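Local coordinates for protein CurD (Moorea producens 3L, PDB 5KP7) that binds the 4'-phosphopantetheine group and probably acts as an acyltransferase of the hydroxymethylglutaryl-CoA synthase type, at residues Gly29-Ser34 and Leu200-Pro205; Ser140-Leu145 and Ala324-Ser329; Phe208-Gly213 and Glu357-Val362; Ser267-Ser272 and Thr341-Gly346. The protein carries 3 engineered substitutions. One frame throughout, in Å; residues are numbered along the deposited sequence.

Contact 1: Gly29-Ser34 and Leu200-Pro205; sequences GIEALS and LVSDTP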
loop_
_atom_site.group_PDB
_atom_site.type_symbol
_atom_site.label_atom_id
_atom_site.label_comp_id
_atom_site.label_asym_id
_atom_site.label_seq_id
_atom_site.Cartn_x
_atom_site.Cartn_y
_atom_site.Cartn_z
ATOM N N GLY A 29 -6.038 20.269 -3.526
ATOM C CA GLY A 29 -5.204 19.075 -3.510
ATOM C C GLY A 29 -4.182 19.078 -2.408
ATOM O O GLY A 29 -4.419 19.655 -1.323
ATOM N N ILE A 30 -3.042 18.450 -2.683
ATOM C CA ILE A 30 -2.040 18.233 -1.664
ATOM C C ILE A 30 -1.093 19.416 -1.675
ATOM O O ILE A 30 -0.382 19.620 -2.657
ATOM C CB ILE A 30 -1.264 16.904 -1.887
ATOM C CG1 ILE A 30 -2.241 15.716 -1.843
ATOM C CG2 ILE A 30 -0.200 16.741 -0.824
ATOM C CD1 ILE A 30 -1.647 14.394 -2.316
ATOM N N GLU A 31 -1.108 20.182 -0.578
ATOM C CA GLU A 31 -0.197 21.318 -0.355
ATOM C C GLU A 31 1.179 20.871 0.104
ATOM O O GLU A 31 2.185 21.472 -0.256
ATOM C CB GLU A 31 -0.820 22.277 0.695
ATOM C CG GLU A 31 0.082 23.409 1.136
ATOM C CD GLU A 31 -0.540 24.412 2.088
ATOM O OE1 GLU A 31 -1.774 24.629 2.045
ATOM O OE2 GLU A 31 0.241 25.021 2.868
ATOM N N ALA A 32 1.230 19.809 0.899
ATOM C CA ALA A 32 2.490 19.274 1.403
ATOM C C ALA A 32 2.348 17.795 1.689
ATOM O O ALA A 32 1.257 17.324 2.021
ATOM C CB ALA A 32 2.919 20.028 2.657
ATOM N N LEU A 33 3.446 17.059 1.487
ATOM C CA LEU A 33 3.445 15.613 1.686
ATOM C C LEU A 33 4.750 15.254 2.379
ATOM O O LEU A 33 5.839 15.653 1.924
ATOM C CB LEU A 33 3.372 14.896 0.319
ATOM C CG LEU A 33 3.289 13.351 0.282
ATOM C CD1 LEU A 33 2.760 12.886 -1.056
ATOM C CD2 LEU A 33 4.617 12.672 0.530
ATOM N N SER A 34 4.655 14.442 3.420
ATOM C CA SER A 34 5.834 14.011 4.150
ATOM C C SER A 34 5.684 12.540 4.523
ATOM O O SER A 34 4.556 12.038 4.664
ATOM C CB SER A 34 6.051 14.923 5.350
ATOM O OG SER A 34 7.124 14.468 6.140
ATOM N N LEU A 200 -1.065 17.428 3.745
ATOM C CA LEU A 200 -1.783 18.649 4.057
ATOM C C LEU A 200 -2.606 18.984 2.846
ATOM O O LEU A 200 -2.064 19.077 1.764
ATOM C CB LEU A 200 -0.801 19.768 4.397
ATOM C CG LEU A 200 -1.353 21.126 4.850
ATOM C CD1 LEU A 200 -2.111 20.965 6.151
ATOM C CD2 LEU A 200 -0.277 22.183 4.944
ATOM N N VAL A 201 -3.918 19.137 3.026
ATOM C CA VAL A 201 -4.839 19.359 1.933
ATOM C C VAL A 201 -5.448 20.770 2.049
ATOM O O VAL A 201 -5.898 21.173 3.128
ATOM C CB VAL A 201 -5.952 18.284 1.927
ATOM C CG1 VAL A 201 -6.986 18.551 0.840
ATOM C CG2 VAL A 201 -5.308 16.903 1.794
ATOM N N SER A 202 -5.488 21.499 0.928
ATOM C CA SER A 202 -5.927 22.881 0.930
ATOM C C SER A 202 -6.265 23.362 -0.488
ATOM O O SER A 202 -6.190 22.590 -1.450
ATOM C CB SER A 202 -4.805 23.768 1.489
ATOM O OG SER A 202 -3.808 23.999 0.495
ATOM N N ASP A 203 -6.627 24.638 -0.578
ATOM C CA ASP A 203 -6.883 25.301 -1.848
ATOM C C ASP A 203 -5.619 25.864 -2.518
ATOM O O ASP A 203 -5.737 26.543 -3.512
ATOM C CB ASP A 203 -7.959 26.380 -1.691
ATOM C CG ASP A 203 -7.512 27.555 -0.838
ATOM O OD1 ASP A 203 -6.390 27.551 -0.283
ATOM O OD2 ASP A 203 -8.315 28.508 -0.718
ATOM N N THR A 204 -4.436 25.619 -1.951
ATOM C CA THR A 204 -3.164 25.906 -2.645
ATOM C C THR A 204 -2.328 24.616 -2.745
ATOM O O THR A 204 -1.399 24.399 -1.965
ATOM C CB THR A 204 -2.373 27.030 -1.951
ATOM O OG1 THR A 204 -2.105 26.660 -0.595
ATOM C CG2 THR A 204 -3.166 28.333 -1.989
ATOM N N PRO A 205 -2.663 23.756 -3.712
ATOM C CA PRO A 205 -2.039 22.421 -3.811
ATOM C C PRO A 205 -0.668 22.466 -4.452
ATOM O O PRO A 205 -0.524 22.138 -5.627
ATOM C CB PRO A 205 -3.033 21.653 -4.689
ATOM C CG PRO A 205 -3.636 22.686 -5.541
ATOM C CD PRO A 205 -3.792 23.883 -4.649
#

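Contact 2: Ser140-Leu145 and Ala324-Ser329; sequences SGTAGL and ATLFLS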
loop_
_atom_site.group_PDB
_atom_site.type_symbol
_atom_site.label_atom_id
_atom_site.label_comp_id
_atom_site.label_asym_id
_atom_site.label_seq_id
_atom_site.Cartn_x
_atom_site.Cartn_y
_atom_site.Cartn_z
ATOM N N SER A 140 -8.280 3.190 3.188
ATOM C CA SER A 140 -8.486 4.224 4.202
ATOM C C SER A 140 -7.849 5.558 3.809
ATOM O O SER A 140 -8.452 6.616 3.982
ATOM C CB SER A 140 -7.939 3.734 5.544
ATOM O OG SER A 140 -6.525 3.558 5.507
ATOM N N GLY A 141 -6.606 5.524 3.331
ATOM C CA GLY A 141 -5.931 6.771 2.982
ATOM C C GLY A 141 -6.647 7.573 1.907
ATOM O O GLY A 141 -6.886 8.791 2.023
ATOM N N THR A 142 -6.991 6.891 0.820
ATOM C CA THR A 142 -7.736 7.524 -0.239
ATOM C C THR A 142 -9.080 8.084 0.261
ATOM O O THR A 142 -9.443 9.210 -0.086
ATOM C CB THR A 142 -7.916 6.561 -1.426
ATOM O OG1 THR A 142 -6.619 6.342 -2.004
ATOM C CG2 THR A 142 -8.870 7.111 -2.460
ATOM N N ALA A 143 -9.814 7.314 1.032
ATOM C CA ALA A 143 -11.064 7.811 1.589
ATOM C C ALA A 143 -10.851 9.114 2.385
ATOM O O ALA A 143 -11.609 10.095 2.228
ATOM C CB ALA A 143 -11.725 6.739 2.429
ATOM N N GLY A 144 -9.822 9.151 3.236
ATOM C CA GLY A 144 -9.493 10.359 3.993
ATOM C C GLY A 144 -9.145 11.534 3.104
ATOM O O GLY A 144 -9.613 12.676 3.322
ATOM N N LEU A 145 -8.336 11.274 2.075
ATOM C CA LEU A 145 -7.975 12.326 1.150
ATOM C C LEU A 145 -9.212 12.889 0.438
ATOM O O LEU A 145 -9.359 14.095 0.295
ATOM C CB LEU A 145 -6.966 11.810 0.119
ATOM C CG LEU A 145 -6.584 12.767 -1.019
ATOM C CD1 LEU A 145 -6.043 14.122 -0.558
ATOM C CD2 LEU A 145 -5.599 12.068 -1.952
ATOM N N ALA A 324 -1.289 3.707 3.602
ATOM C CA ALA A 324 -0.331 4.718 3.198
ATOM C C ALA A 324 0.417 4.370 1.878
ATOM O O ALA A 324 1.115 5.222 1.329
ATOM C CB ALA A 324 0.696 4.917 4.301
ATOM N N THR A 325 0.299 3.138 1.395
ATOM C CA THR A 325 1.194 2.687 0.324
ATOM C C THR A 325 0.999 3.479 -0.956
ATOM O O THR A 325 1.979 3.881 -1.601
ATOM C CB THR A 325 1.056 1.186 0.036
ATOM O OG1 THR A 325 1.149 0.460 1.263
ATOM C CG2 THR A 325 2.150 0.727 -0.914
ATOM N N LEU A 326 -0.240 3.706 -1.362
ATOM C CA LEU A 326 -0.477 4.513 -2.593
ATOM C C LEU A 326 0.119 5.936 -2.495
ATOM O O LEU A 326 0.615 6.488 -3.477
ATOM C CB LEU A 326 -1.994 4.576 -2.907
ATOM C CG LEU A 326 -2.428 5.508 -4.029
ATOM C CD1 LEU A 326 -1.827 5.060 -5.350
ATOM C CD2 LEU A 326 -3.957 5.484 -4.143
ATOM N N PHE A 327 0.065 6.535 -1.302
ATOM C CA PHE A 327 0.632 7.861 -1.112
ATOM C C PHE A 327 2.144 7.820 -1.167
ATOM O O PHE A 327 2.764 8.740 -1.720
ATOM C CB PHE A 327 0.151 8.507 0.190
ATOM C CG PHE A 327 -1.353 8.723 0.256
ATOM C CD1 PHE A 327 -2.116 8.875 -0.886
ATOM C CD2 PHE A 327 -1.971 8.792 1.483
ATOM C CE1 PHE A 327 -3.498 9.067 -0.817
ATOM C CE2 PHE A 327 -3.351 9.011 1.564
ATOM C CZ PHE A 327 -4.099 9.152 0.402
ATOM N N LEU A 328 2.733 6.742 -0.668
ATOM C CA LEU A 328 4.167 6.575 -0.809
ATOM C C LEU A 328 4.542 6.394 -2.290
ATOM O O LEU A 328 5.558 6.910 -2.753
ATOM C CB LEU A 328 4.678 5.394 0.006
ATOM C CG LEU A 328 6.207 5.206 -0.057
ATOM C CD1 LEU A 328 6.953 6.459 0.361
ATOM C CD2 LEU A 328 6.608 3.987 0.725
ATOM N N SER A 329 3.735 5.604 -3.004
ATOM C CA SER A 329 3.945 5.430 -4.446
ATOM C C SER A 329 3.888 6.763 -5.203
ATOM O O SER A 329 4.747 7.073 -6.040
ATOM C CB SER A 329 2.926 4.470 -5.028
ATOM O OG SER A 329 3.148 4.347 -6.416
#

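Contact 3: Phe208-Gly213 and Glu357-Val362; sequences FQIDVG and EFYSGV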
loop_
_atom_site.group_PDB
_atom_site.type_symbol
_atom_site.label_atom_id
_atom_site.label_comp_id
_atom_site.label_asym_id
_atom_site.label_seq_id
_atom_site.Cartn_x
_atom_site.Cartn_y
_atom_site.Cartn_z
ATOM N N PHE A 208 0.320 18.410 -5.428
ATOM C CA PHE A 208 -0.544 17.579 -6.274
ATOM C C PHE A 208 -1.875 18.251 -6.450
ATOM O O PHE A 208 -2.663 18.322 -5.504
ATOM C CB PHE A 208 -0.708 16.178 -5.647
ATOM C CG PHE A 208 -1.341 15.118 -6.541
ATOM C CD1 PHE A 208 -0.755 14.741 -7.753
ATOM C CD2 PHE A 208 -2.495 14.429 -6.138
ATOM C CE1 PHE A 208 -1.298 13.712 -8.527
ATOM C CE2 PHE A 208 -3.038 13.403 -6.916
ATOM C CZ PHE A 208 -2.429 13.046 -8.115
ATOM N N GLN A 209 -2.128 18.732 -7.669
ATOM C CA GLN A 209 -3.349 19.430 -8.017
ATOM C C GLN A 209 -4.389 18.383 -8.472
ATOM O O GLN A 209 -4.210 17.784 -9.517
ATOM C CB GLN A 209 -3.016 20.464 -9.117
ATOM C CG GLN A 209 -1.988 21.543 -8.694
ATOM C CD GLN A 209 -0.509 21.313 -9.089
ATOM O OE1 GLN A 209 -0.197 20.839 -10.192
ATOM N NE2 GLN A 209 0.422 21.750 -8.197
ATOM N N ILE A 210 -5.445 18.180 -7.688
ATOM C CA ILE A 210 -6.473 17.183 -7.976
ATOM C C ILE A 210 -7.323 17.533 -9.204
ATOM O O ILE A 210 -7.692 18.686 -9.402
ATOM C CB ILE A 210 -7.376 16.963 -6.710
ATOM C CG1 ILE A 210 -6.612 16.168 -5.641
ATOM C CG2 ILE A 210 -8.706 16.296 -7.033
ATOM C CD1 ILE A 210 -6.445 14.680 -5.911
ATOM N N ASP A 211 -7.567 16.528 -10.057
ATOM C CA ASP A 211 -8.561 16.611 -11.128
ATOM C C ASP A 211 -9.948 16.444 -10.520
ATOM O O ASP A 211 -10.376 15.321 -10.233
ATOM C CB ASP A 211 -8.306 15.540 -12.201
ATOM C CG ASP A 211 -6.997 15.756 -12.985
ATOM O OD1 ASP A 211 -6.637 16.918 -13.331
ATOM O OD2 ASP A 211 -6.331 14.736 -13.317
ATOM N N VAL A 212 -10.641 17.557 -10.279
ATOM C CA VAL A 212 -11.866 17.555 -9.463
ATOM C C VAL A 212 -12.989 16.781 -10.182
ATOM O O VAL A 212 -13.247 16.998 -11.373
ATOM C CB VAL A 212 -12.301 19.006 -9.130
ATOM C CG1 VAL A 212 -13.687 19.055 -8.478
ATOM C CG2 VAL A 212 -11.250 19.675 -8.242
ATOM N N GLY A 213 -13.625 15.857 -9.452
ATOM C CA GLY A 213 -14.704 15.047 -10.003
ATOM C C GLY A 213 -14.275 13.932 -10.952
ATOM O O GLY A 213 -15.126 13.235 -11.497
ATOM N N GLU A 357 -10.791 2.826 -5.730
ATOM C CA GLU A 357 -11.003 4.090 -6.400
ATOM C C GLU A 357 -9.868 4.405 -7.336
ATOM O O GLU A 357 -8.707 4.170 -7.006
ATOM C CB GLU A 357 -11.182 5.221 -5.377
ATOM C CG GLU A 357 -11.547 6.568 -5.955
ATOM C CD GLU A 357 -12.214 7.530 -4.983
ATOM O OE1 GLU A 357 -12.310 8.718 -5.348
ATOM O OE2 GLU A 357 -12.712 7.115 -3.901
ATOM N N PHE A 358 -10.215 4.934 -8.506
ATOM C CA PHE A 358 -9.246 5.475 -9.460
ATOM C C PHE A 358 -9.476 6.972 -9.578
ATOM O O PHE A 358 -10.622 7.432 -9.718
ATOM C CB PHE A 358 -9.381 4.802 -10.828
ATOM C CG PHE A 358 -8.298 5.204 -11.810
ATOM C CD1 PHE A 358 -8.380 6.393 -12.545
ATOM C CD2 PHE A 358 -7.171 4.414 -11.968
ATOM C CE1 PHE A 358 -7.360 6.774 -13.424
ATOM C CE2 PHE A 358 -6.145 4.795 -12.823
ATOM C CZ PHE A 358 -6.252 5.956 -13.565
ATOM N N TYR A 359 -8.390 7.747 -9.478
ATOM C CA TYR A 359 -8.485 9.201 -9.497
ATOM C C TYR A 359 -7.195 9.783 -10.044
ATOM O O TYR A 359 -6.316 9.022 -10.389
ATOM C CB TYR A 359 -8.813 9.741 -8.113
ATOM C CG TYR A 359 -7.885 9.383 -6.965
ATOM C CD1 TYR A 359 -7.873 8.118 -6.404
ATOM C CD2 TYR A 359 -7.123 10.357 -6.351
ATOM C CE1 TYR A 359 -7.071 7.809 -5.298
ATOM C CE2 TYR A 359 -6.328 10.062 -5.225
ATOM C CZ TYR A 359 -6.335 8.795 -4.693
ATOM O OH TYR A 359 -5.572 8.528 -3.556
ATOM N N SER A 360 -7.099 11.110 -10.167
ATOM C CA SER A 360 -5.913 11.670 -10.868
ATOM C C SER A 360 -5.612 13.094 -10.476
ATOM O O SER A 360 -6.456 13.779 -9.895
ATOM C CB SER A 360 -6.100 11.559 -12.392
ATOM O OG SER A 360 -7.221 12.321 -12.848
ATOM N N GLY A 361 -4.392 13.523 -10.761
ATOM C CA GLY A 361 -4.015 14.911 -10.569
ATOM C C GLY A 361 -2.726 15.234 -11.290
ATOM O O GLY A 361 -2.167 14.368 -11.969
ATOM N N VAL A 362 -2.253 16.460 -11.089
ATOM C CA VAL A 362 -1.104 17.001 -11.809
ATOM C C VAL A 362 -0.025 17.491 -10.858
ATOM O O VAL A 362 -0.328 18.087 -9.811
ATOM C CB VAL A 362 -1.558 18.149 -12.734
ATOM C CG1 VAL A 362 -0.377 18.884 -13.376
ATOM C CG2 VAL A 362 -2.509 17.617 -13.792
HETATM O O HOH W 1 -9.336 12.928 -9.243
#

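Contact 4: Ser267-Ser272 and Thr341-Gly346; sequences SFDYLS and TPRRIG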
loop_
_atom_site.group_PDB
_atom_site.type_symbol
_atom_site.label_atom_id
_atom_site.label_comp_id
_atom_site.label_asym_id
_atom_site.label_seq_id
_atom_site.Cartn_x
_atom_site.Cartn_y
_atom_site.Cartn_z
ATOM N N SER A 267 -3.358 9.561 -21.496
ATOM C CA SER A 267 -3.779 10.598 -20.566
ATOM C C SER A 267 -2.958 10.662 -19.298
ATOM O O SER A 267 -3.065 11.632 -18.571
ATOM C CB SER A 267 -5.249 10.405 -20.196
ATOM O OG SER A 267 -6.024 10.459 -21.387
ATOM N N PHE A 268 -2.190 9.616 -18.997
ATOM C CA PHE A 268 -1.467 9.526 -17.727
ATOM C C PHE A 268 0.008 9.383 -18.031
ATOM O O PHE A 268 0.426 8.422 -18.662
ATOM C CB PHE A 268 -1.977 8.349 -16.878
ATOM C CG PHE A 268 -3.452 8.389 -16.675
ATOM C CD1 PHE A 268 -4.009 9.311 -15.811
ATOM C CD2 PHE A 268 -4.291 7.558 -17.411
ATOM C CE1 PHE A 268 -5.374 9.390 -15.647
ATOM C CE2 PHE A 268 -5.660 7.644 -17.268
ATOM C CZ PHE A 268 -6.207 8.556 -16.373
ATOM N N ASP A 269 0.784 10.360 -17.604
ATOM C CA ASP A 269 2.252 10.278 -17.702
ATOM C C ASP A 269 2.859 9.238 -16.797
ATOM O O ASP A 269 3.870 8.602 -17.163
ATOM C CB ASP A 269 2.853 11.638 -17.419
ATOM C CG ASP A 269 2.382 12.663 -18.402
ATOM O OD1 ASP A 269 2.732 12.527 -19.588
ATOM O OD2 ASP A 269 1.612 13.560 -18.028
ATOM N N TYR A 270 2.264 9.069 -15.612
ATOM C CA TYR A 270 2.667 8.041 -14.650
ATOM C C TYR A 270 1.421 7.408 -14.044
ATOM O O TYR A 270 0.338 8.012 -14.085
ATOM C CB TYR A 270 3.526 8.644 -13.537
ATOM C CG TYR A 270 4.805 9.223 -14.078
ATOM C CD1 TYR A 270 5.868 8.400 -14.415
ATOM C CD2 TYR A 270 4.909 10.573 -14.328
ATOM C CE1 TYR A 270 7.026 8.919 -14.962
ATOM C CE2 TYR A 270 6.072 11.115 -14.878
ATOM C CZ TYR A 270 7.126 10.288 -15.199
ATOM O OH TYR A 270 8.276 10.800 -15.794
ATOM N N LEU A 271 1.594 6.208 -13.506
ATOM C CA LEU A 271 0.550 5.495 -12.767
ATOM C C LEU A 271 1.106 5.030 -11.441
ATOM O O LEU A 271 2.177 4.419 -11.394
ATOM C CB LEU A 271 0.075 4.290 -13.575
ATOM C CG LEU A 271 -0.595 4.611 -14.905
ATOM C CD1 LEU A 271 -0.660 3.353 -15.747
ATOM C CD2 LEU A 271 -1.975 5.229 -14.726
ATOM N N SER A 272 0.390 5.357 -10.353
ATOM C CA SER A 272 0.716 4.913 -8.999
ATOM C C SER A 272 -0.396 4.013 -8.494
ATOM O O SER A 272 -1.586 4.272 -8.782
ATOM C CB SER A 272 0.904 6.096 -8.050
ATOM O OG SER A 272 2.277 6.520 -8.082
ATOM N N THR A 341 8.224 19.205 -17.317
ATOM C CA THR A 341 6.983 19.867 -17.693
ATOM C C THR A 341 5.861 19.267 -16.806
ATOM O O THR A 341 6.073 18.196 -16.265
ATOM C CB THR A 341 6.712 19.622 -19.181
ATOM O OG1 THR A 341 5.575 20.365 -19.598
ATOM C CG2 THR A 341 6.502 18.194 -19.515
ATOM N N PRO A 342 4.687 19.939 -16.655
ATOM C CA PRO A 342 3.683 19.312 -15.769
ATOM C C PRO A 342 3.223 17.945 -16.254
ATOM O O PRO A 342 3.138 17.716 -17.475
ATOM C CB PRO A 342 2.519 20.317 -15.774
ATOM C CG PRO A 342 3.176 21.635 -16.076
ATOM C CD PRO A 342 4.274 21.300 -17.051
ATOM N N ARG A 343 2.955 17.047 -15.302
ATOM C CA ARG A 343 2.599 15.657 -15.605
ATOM C C ARG A 343 1.328 15.262 -14.871
ATOM O O ARG A 343 1.084 15.710 -13.751
ATOM C CB ARG A 343 3.707 14.701 -15.157
ATOM C CG ARG A 343 5.101 15.042 -15.647
ATOM C CD ARG A 343 5.261 14.847 -17.154
ATOM N NE ARG A 343 6.675 14.963 -17.510
ATOM C CZ ARG A 343 7.152 15.072 -18.752
ATOM N NH1 ARG A 343 6.330 15.099 -19.816
ATOM N NH2 ARG A 343 8.472 15.189 -18.941
ATOM N N ARG A 344 0.543 14.397 -15.511
ATOM C CA ARG A 344 -0.659 13.847 -14.903
ATOM C C ARG A 344 -0.386 12.431 -14.445
ATOM O O ARG A 344 0.215 11.619 -15.168
ATOM C CB ARG A 344 -1.848 13.907 -15.863
ATOM C CG ARG A 344 -3.097 13.194 -15.331
ATOM C CD ARG A 344 -4.347 13.592 -16.085
ATOM N NE ARG A 344 -4.844 14.916 -15.690
ATOM C CZ ARG A 344 -4.771 16.038 -16.406
ATOM N NH1 ARG A 344 -4.196 16.080 -17.614
ATOM N NH2 ARG A 344 -5.286 17.148 -15.913
ATOM N N ILE A 345 -0.780 12.164 -13.194
ATOM C CA ILE A 345 -0.599 10.876 -12.564
ATOM C C ILE A 345 -1.954 10.257 -12.286
ATOM O O ILE A 345 -2.815 10.893 -11.656
ATOM C CB ILE A 345 0.184 11.022 -11.228
ATOM C CG1 ILE A 345 1.530 11.782 -11.446
ATOM C CG2 ILE A 345 0.417 9.652 -10.605
ATOM C CD1 ILE A 345 2.315 12.014 -10.146
ATOM N N GLY A 346 -2.132 9.018 -12.738
ATOM C CA GLY A 346 -3.314 8.231 -12.386
ATOM C C GLY A 346 -3.036 7.413 -11.147
ATOM O O GLY A 346 -1.944 6.826 -11.008
HETATM O O HOH W 2 -3.026 14.186 -19.365
HETATM O O HOH W 3 3.591 14.972 -20.666
#

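Contact 1: Gly29-Ser34 and Leu200-Pro205
The carboxylate of Glu31 lies between two residues of 200-205: Leu200 CD2 sits over one face, 3.6 Å from Glu31 CD, and Thr204 OG1 over the opposite face. The backbone explains its position: Glu31 and Ala32 both face Leu200, a classic beta bulge in the antiparallel pairing of strands 29-36 and 195-202, neighbours in the mixed sheet, consistent with a thiolase-like fold. At the carboxylate edge Ser202 OG donates to the anti lone pair of Glu31 OE1 at 2.6 Å, while Lys161 forms a salt bridge with the same oxygen. Glu31 can reach this far because CG is anti to the backbone N (chi1 173°) and the chain stays extended, running alongside Leu200. Leu200 O takes Glu31 N at 2.8 Å and Ala32 N only weakly, and Leu200 N returns a bond to Ala32 O of 2.9 Å. Before the bulge, Gly29 and Ser202 form a hydrogen-bonded pair and Ile30 and Val201 a non-hydrogen-bonded one. Helix 140-154 covers Val201, whereas helix 75-89 packs on Ala32. Beyond the strand, Ser202 OG also accepts Thr204 N at 3.0 Å, an ST turn, after which Pro205 lies beside Gly29. There Pro205 CB stops 3.5 Å from Gly29 N; a CB on Gly29 would be tight against it and, at these backbone angles, pressed against the preceding carbonyl O.

Contact 2: Ser140-Leu145 and Ala324-Ser329
Phe327 reaches across from helix 325-336 and presents its outer edge to the backbone of Gly141 on helix 140-154. At that edge Gly141 O lies near the ring plane, 3.2 Å from Phe327 CZ, while its regular helical bond from Leu145 N, at 2.9 Å, satisfies it. Glycine is what lets the ring in, since a CB at Gly141 would come within about 2.9 Å of Phe327 CE2. With CG anti to its own carbonyl carbon, chi1 -62° carries the Phe327 ring toward helix 140-154; the axes of 140-145 and 325-329 approach to 9.9 Å, 75° apart. Apolar packing adds to this. Leu145 crosses Phe327 obliquely, CD2 3.8 Å from Phe327 CE1, and Leu145 CB lies 3.9 Å from Phe327 CZ. A methyl-to-hydroxyl contact stands next to them, Leu326 CD2 touching Thr142 OG1 at 3.5 Å, although that hydroxyl has its main polar partner in Tyr359 OH. Were Phe327 cut back to an alanine, the Gly141 backbone and Leu145 CD2 are likely to lose the ring between the helices, with Tyr359 the aromatic left beside Leu145. The touching residues are all buried, as expected of helices in the middle layer of a thiolase-like fold. Strand 195-202 meets Leu145 and Phe327 through Leu199, and strand 355-363 sends Tyr359 in to touch Leu145, Leu326 and Phe327.

Contact 3: Phe208-Gly213 and Glu357-Val362
Phe208 leans the end of its ring on the backbone of Gly361, with CZ 3.3 Å from Gly361 N and CE1 3.5 Å from Gly361 C. CG anti to the backbone N (chi1 -168°) sends the ring across the neighbouring strand, where a CB on Gly361 would collide with Phe208 CZ. With a serine in its place, the ring lying against the Gly361 backbone would be gone, and Leu330 and Met347, which also touch it, would probably lose a partner. Ile210 bends at its second torsion (chi2 -75°) and brings CD1 to the edge of the Tyr359 ring, 4.4 Å from CD2. Strands 208-219 and 355-363 pair antiparallel here, consistent with the first and last strands of the second half of a thiolase-like fold. Gln209 and Val362 form the hydrogen-bonded pair and Ile210 and Gly361 the non-hydrogen-bonded one. Asp211 N bonds to Ser360 O at 3.0 Å, and its side chain turns to the same residue: Ser360 OG, set between its backbone N and carbonyl carbon (chi1 63°), donates to the anti lone pair of Asp211 OD2 at 2.6 Å. Arg344 forms a salt bridge with that oxygen. One water accepts from Ser360 N at 3.0 Å and lies 2.8 Å from Asp211 O.

Contact 4: Ser267-Ser272 and Thr341-Gly346
Ser267 lays its carbonyl along the side chain of Arg344, with O 3.4 Å from Arg344 CD, and a water joins the same oxygen to Arg344 NH1 in the plane of the guanidinium. Phe268 follows: Ser267 CB lies over one face of its ring, toward the rim, and the ring leans on Gly346, where Phe268 CD1 lies 3.6 Å from Gly346 N. Asp269 turns toward 341-346, and its OD2 accepts Arg344 N at the anti lone pair, 2.9 Å away and nearly straight (168°). Its own N makes a weak bond to Arg344 O, which Tyr270 N also shares weakly. Asp269 OD1 is 4.4 Å from Arg343 NH1, beyond a salt bridge, with the planes 58° apart, and a water links the two. From Tyr270 the segments run as parallel strands, 270-273 being an outermost strand of the sheet within this chain, and they are the ends of a beta-alpha-beta crossover that includes helix 325-336. Arg343 CG meets the edge of the Tyr270 ring 4.1 Å from CE2, and Gly346 N donates to Tyr270 O. Leu271 CD2 rests against Gly346, where a side chain would clash. Ser272 N closes the ladder on Gly346 O at 2.8 Å. Both arginines find acidic partners beyond the segments, Asp338 for Arg343 and Asp211 for Arg344, while Asp269 lies near both arginines. Its carboxylate is therefore likely to stay ionised, stabilised by one backbone N-H, a water and the nearby positive charge.

How the contacts relate
From the N terminus, strand 29-36 is joined by strand 195-202, and contact 1 closes a loop of 165 residues. Contact 2 crosses it: helix 140-154 starts within that loop, but its partner, helix 325-336, comes much later. Strand 208-219 then lies on the other flank of 29-36, Phe208 O meeting Ile30 N, and contact 3 closes its loop only at 355-363. Contact 4 falls entirely within that loop, yet contact 2 crosses both. The two later contacts join through strands 343-351 and 355-363, neighbours in the sheet. Contacts 1, 3 and 4 thus run across one sheet, while contact 2 joins two helices that meet it at Tyr359 and Ser272.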